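PDB 1VBO: artocarpin from Artocarpus integer, which is a jacalin-family plant lectin that binds mannose-containing glycans such as mannotriose, and may also bind glucose. Local coordinates for residues A[28-34]-A[62-68]. Numbering follows the deposited sequence.
Sequences QIELSYK and YKNVKIE
Six backbone hydrogen bonds, in three reciprocal pairs, zip strand 28-33 to strand 63-68. I29 N gives to I67 O at 2.9 Å and I67 N returns to I29 O at 2.8 Å; V65 N reaches L31 O at 3.0 Å, while L31 N to V65 O is weak at 3.3 Å; Y33 N bonds K63 O at 2.9 Å and K63 N bonds Y33 O at 3.0 Å. I29/I67, L31/V65 and Y33/K63 are the antiparallel hydrogen-bonded pairs, alternating with non-hydrogen-bonded Q28/E68, E30/K66 and S32/N64. The CA atoms of Q28, E30 and S32 make CA-H...O contacts to carbonyls of I67, V65 and K63, the shortest S32 CA to K63 O at 3.2 Å. Both strands are extended; their axes approach to 4.7 Å, N-to-C directions 156° apart. This is one of the three four-stranded sheets of the jacalin-type beta-prism; 63-68 is an edge strand within this chain, and 25-33 bonds on its other flank to 37-46. The face carrying I29, L31, Y33, V65 and I67 turns toward F101, F109 and Y112 of the neighbouring sheet. There L31 (chi1, chi2 p) brings CD1 to 3.4 Å from V65 CG2. Y33, chi1 p, sets its ring edge against V65, Y33 CE1 to V65 CG1 3.4 Å, with K63 CB over one ring face. On the opposite face E30 CG touches K66 CG at 3.5 Å, and S32 OG hydrogen-bonds S39 N. Beyond the last bridge K34 CB sits 3.5 Å from the Y62 ring centroid, a CH-pi contact, and the Y62 side chain, touching F86 and L139, lies about 9 Å from a bound mannose.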
ATOM      1  N   GLN A  28      19.490   0.494  12.250  1.00 36.97           N
ATOM      2  CA  GLN A  28      20.850   1.003  12.211  1.00 38.03           C
ATOM      3  C   GLN A  28      21.468   0.970  10.820  1.00 38.09           C
ATOM      4  O   GLN A  28      21.249   0.028  10.055  1.00 36.67           O
ATOM      5  CB  GLN A  28      21.687   0.161  13.177  1.00 39.38           C
ATOM      6  CG  GLN A  28      23.127   0.582  13.394  1.00 42.89           C
ATOM      7  CD  GLN A  28      23.863  -0.374  14.343  1.00 44.53           C
ATOM      8  OE1 GLN A  28      23.468  -0.544  15.497  1.00 45.42           O
ATOM      9  NE2 GLN A  28      24.925  -1.004  13.849  1.00 45.24           N
ATOM     10  N   ILE A  29      22.246   2.003  10.499  1.00 38.89           N
ATOM     11  CA  ILE A  29      22.928   2.092   9.210  1.00 40.51           C
ATOM     12  C   ILE A  29      24.436   2.201   9.428  1.00 42.27           C
ATOM     13  O   ILE A  29      24.902   3.044  10.199  1.00 42.37           O
ATOM     14  CB  ILE A  29      22.464   3.330   8.382  1.00 40.64           C
ATOM     15  CG1 ILE A  29      20.967   3.221   8.075  1.00 40.34           C
ATOM     16  CG2 ILE A  29      23.269   3.429   7.089  1.00 37.66           C
ATOM     17  CD1 ILE A  29      20.411   4.400   7.288  1.00 41.18           C
ATOM     18  N   GLU A  30      25.190   1.339   8.743  1.00 44.81           N
ATOM     19  CA  GLU A  30      26.650   1.321   8.833  1.00 47.17           C
ATOM     20  C   GLU A  30      27.297   1.589   7.485  1.00 46.36           C
ATOM     21  O   GLU A  30      27.066   0.852   6.530  1.00 48.04           O
ATOM     22  CB  GLU A  30      27.133  -0.037   9.333  1.00 50.23           C
ATOM     23  CG  GLU A  30      27.390  -0.112  10.816  1.00 55.57           C
ATOM     24  CD  GLU A  30      28.066  -1.415  11.197  1.00 58.41           C
ATOM     25  OE1 GLU A  30      27.387  -2.477  11.164  1.00 59.90           O
ATOM     26  OE2 GLU A  30      29.284  -1.368  11.511  1.00 60.07           O
ATOM     27  N   LEU A  31      28.105   2.634   7.400  1.00 45.48           N
ATOM     28  CA  LEU A  31      28.779   2.934   6.148  1.00 44.99           C
ATOM     29  C   LEU A  31      30.221   3.367   6.386  1.00 45.12           C
ATOM     30  O   LEU A  31      30.580   3.774   7.500  1.00 45.77           O
ATOM     31  CB  LEU A  31      28.010   4.027   5.386  1.00 44.11           C
ATOM     32  CG  LEU A  31      27.795   5.404   6.019  1.00 42.38           C
ATOM     33  CD1 LEU A  31      29.010   6.273   5.777  1.00 42.51           C
ATOM     34  CD2 LEU A  31      26.573   6.052   5.393  1.00 43.18           C
ATOM     35  N   SER A  32      31.048   3.258   5.347  1.00 44.16           N
ATOM     36  CA  SER A  32      32.440   3.685   5.437  1.00 43.04           C
ATOM     37  C   SER A  32      32.598   4.795   4.412  1.00 43.17           C
ATOM     38  O   SER A  32      31.914   4.799   3.380  1.00 43.68           O
ATOM     39  CB  SER A  32      33.406   2.516   5.155  1.00 41.62           C
ATOM     40  OG  SER A  32      33.530   2.210   3.777  1.00 41.03           O
ATOM     41  N   TYR A  33      33.462   5.756   4.695  1.00 43.67           N
ATOM     42  CA  TYR A  33      33.633   6.856   3.771  1.00 45.68           C
ATOM     43  C   TYR A  33      34.991   7.523   3.899  1.00 47.01           C
ATOM     44  O   TYR A  33      35.720   7.315   4.865  1.00 47.00           O
ATOM     45  CB  TYR A  33      32.567   7.916   4.019  1.00 45.37           C
ATOM     46  CG  TYR A  33      32.821   8.670   5.291  1.00 46.84           C
ATOM     47  CD1 TYR A  33      32.497   8.112   6.524  1.00 48.11           C
ATOM     48  CD2 TYR A  33      33.439   9.920   5.271  1.00 47.45           C
ATOM     49  CE1 TYR A  33      32.782   8.783   7.718  1.00 49.20           C
ATOM     50  CE2 TYR A  33      33.727  10.600   6.450  1.00 50.21           C
ATOM     51  CZ  TYR A  33      33.396  10.030   7.674  1.00 49.85           C
ATOM     52  OH  TYR A  33      33.678  10.715   8.837  1.00 50.74           O
ATOM     53  N   LYS A  34      35.297   8.338   2.899  1.00 48.13           N
ATOM     54  CA  LYS A  34      36.517   9.112   2.830  1.00 48.52           C
ATOM     55  C   LYS A  34      36.192  10.173   1.791  1.00 46.86           C
ATOM     56  O   LYS A  34      35.567  11.178   2.123  1.00 46.54           O
ATOM     57  CB  LYS A  34      37.707   8.237   2.401  1.00 50.52           C
ATOM     58  CG  LYS A  34      39.066   8.900   2.642  1.00 54.64           C
ATOM     59  CD  LYS A  34      40.224   7.961   2.289  1.00 59.46           C
ATOM     60  CE  LYS A  34      41.582   8.695   2.273  1.00 62.38           C
ATOM     61  NZ  LYS A  34      41.926   9.316   3.594  1.00 65.34           N
ATOM     62  N   TYR A  62      38.615   2.949   4.648  1.00 55.76           N
ATOM     63  CA  TYR A  62      37.828   4.143   4.923  1.00 55.48           C
ATOM     64  C   TYR A  62      37.391   4.214   6.389  1.00 56.37           C
ATOM     65  O   TYR A  62      37.447   3.219   7.116  1.00 55.91           O
ATOM     66  CB  TYR A  62      36.593   4.169   4.014  1.00 53.91           C
ATOM     67  CG  TYR A  62      36.851   4.581   2.577  1.00 51.99           C
ATOM     68  CD1 TYR A  62      38.144   4.749   2.095  1.00 51.92           C
ATOM     69  CD2 TYR A  62      35.792   4.815   1.704  1.00 52.15           C
ATOM     70  CE1 TYR A  62      38.378   5.146   0.779  1.00 52.21           C
ATOM     71  CE2 TYR A  62      36.012   5.212   0.386  1.00 52.64           C
ATOM     72  CZ  TYR A  62      37.306   5.380  -0.068  1.00 52.68           C
ATOM     73  OH  TYR A  62      37.518   5.809  -1.354  1.00 52.35           O
ATOM     74  N   LYS A  63      36.945   5.395   6.810  1.00 57.71           N
ATOM     75  CA  LYS A  63      36.480   5.611   8.176  1.00 59.09           C
ATOM     76  C   LYS A  63      35.058   5.065   8.329  1.00 59.45           C
ATOM     77  O   LYS A  63      34.175   5.377   7.528  1.00 59.64           O
ATOM     78  CB  LYS A  63      36.493   7.105   8.487  1.00 60.74           C
ATOM     79  CG  LYS A  63      37.824   7.775   8.163  1.00 64.11           C
ATOM     80  CD  LYS A  63      37.732   9.281   8.302  1.00 66.54           C
ATOM     81  CE  LYS A  63      37.316   9.675   9.711  1.00 68.56           C
ATOM     82  NZ  LYS A  63      37.121  11.149   9.817  1.00 70.36           N
ATOM     83  N   ASN A  64      34.839   4.250   9.353  1.00 59.27           N
ATOM     84  CA  ASN A  64      33.526   3.669   9.589  1.00 59.31           C
ATOM     85  C   ASN A  64      32.663   4.524  10.526  1.00 58.42           C
ATOM     86  O   ASN A  64      33.178   5.195  11.423  1.00 57.44           O
ATOM     87  CB  ASN A  64      33.687   2.275  10.186  1.00 61.63           C
ATOM     88  CG  ASN A  64      34.447   1.330   9.267  1.00 64.56           C
ATOM     89  OD1 ASN A  64      33.975   0.977   8.180  1.00 66.00           O
ATOM     90  ND2 ASN A  64      35.631   0.907   9.704  1.00 66.59           N
ATOM     91  N   VAL A  65      31.353   4.513  10.287  1.00 57.34           N
ATOM     92  CA  VAL A  65      30.402   5.237  11.126  1.00 56.72           C
ATOM     93  C   VAL A  65      29.184   4.361  11.360  1.00 56.78           C
ATOM     94  O   VAL A  65      28.828   3.519  10.537  1.00 56.17           O
ATOM     95  CB  VAL A  65      29.923   6.557  10.503  1.00 56.26           C
ATOM     96  CG1 VAL A  65      31.074   7.528  10.415  1.00 57.48           C
ATOM     97  CG2 VAL A  65      29.308   6.304   9.140  1.00 56.38           C
ATOM     98  N   LYS A  66      28.556   4.550  12.508  1.00 57.84           N
ATOM     99  CA  LYS A  66      27.372   3.786  12.854  1.00 58.40           C
ATOM    100  C   LYS A  66      26.271   4.793  13.161  1.00 57.28           C
ATOM    101  O   LYS A  66      26.442   5.689  13.990  1.00 56.08           O
ATOM    102  CB  LYS A  66      27.654   2.891  14.065  1.00 60.96           C
ATOM    103  CG  LYS A  66      27.152   1.462  13.901  1.00 64.68           C
ATOM    104  CD  LYS A  66      27.929   0.467  14.767  1.00 68.27           C
ATOM    105  CE  LYS A  66      27.679   0.684  16.267  1.00 71.69           C
ATOM    106  NZ  LYS A  66      28.359  -0.365  17.116  1.00 74.43           N
ATOM    107  N   ILE A  67      25.154   4.667  12.450  1.00 56.43           N
ATOM    108  CA  ILE A  67      24.016   5.555  12.643  1.00 55.31           C
ATOM    109  C   ILE A  67      22.921   4.747  13.329  1.00 55.25           C
ATOM    110  O   ILE A  67      22.286   3.894  12.701  1.00 54.89           O
ATOM    111  CB  ILE A  67      23.483   6.089  11.289  1.00 54.74           C
ATOM    112  CG1 ILE A  67      24.615   6.779  10.520  1.00 54.00           C
ATOM    113  CG2 ILE A  67      22.333   7.057  11.525  1.00 53.64           C
ATOM    114  CD1 ILE A  67      24.255   7.171   9.114  1.00 52.53           C
ATOM    115  N   GLU A  68      22.712   5.000  14.620  1.00 55.25           N
ATOM    116  CA  GLU A  68      21.680   4.290  15.371  1.00 55.43           C
ATOM    117  C   GLU A  68      20.434   5.152  15.492  1.00 53.77           C
ATOM    118  O   GLU A  68      20.464   6.235  16.092  1.00 53.87           O
ATOM    119  CB  GLU A  68      22.185   3.920  16.766  1.00 57.94           C
ATOM    120  CG  GLU A  68      23.504   3.161  16.734  1.00 63.43           C
ATOM    121  CD  GLU A  68      23.905   2.583  18.084  1.00 65.88           C
ATOM    122  OE1 GLU A  68      23.066   2.579  19.020  1.00 67.08           O
ATOM    123  OE2 GLU A  68      25.066   2.121  18.196  1.00 67.39           O
TER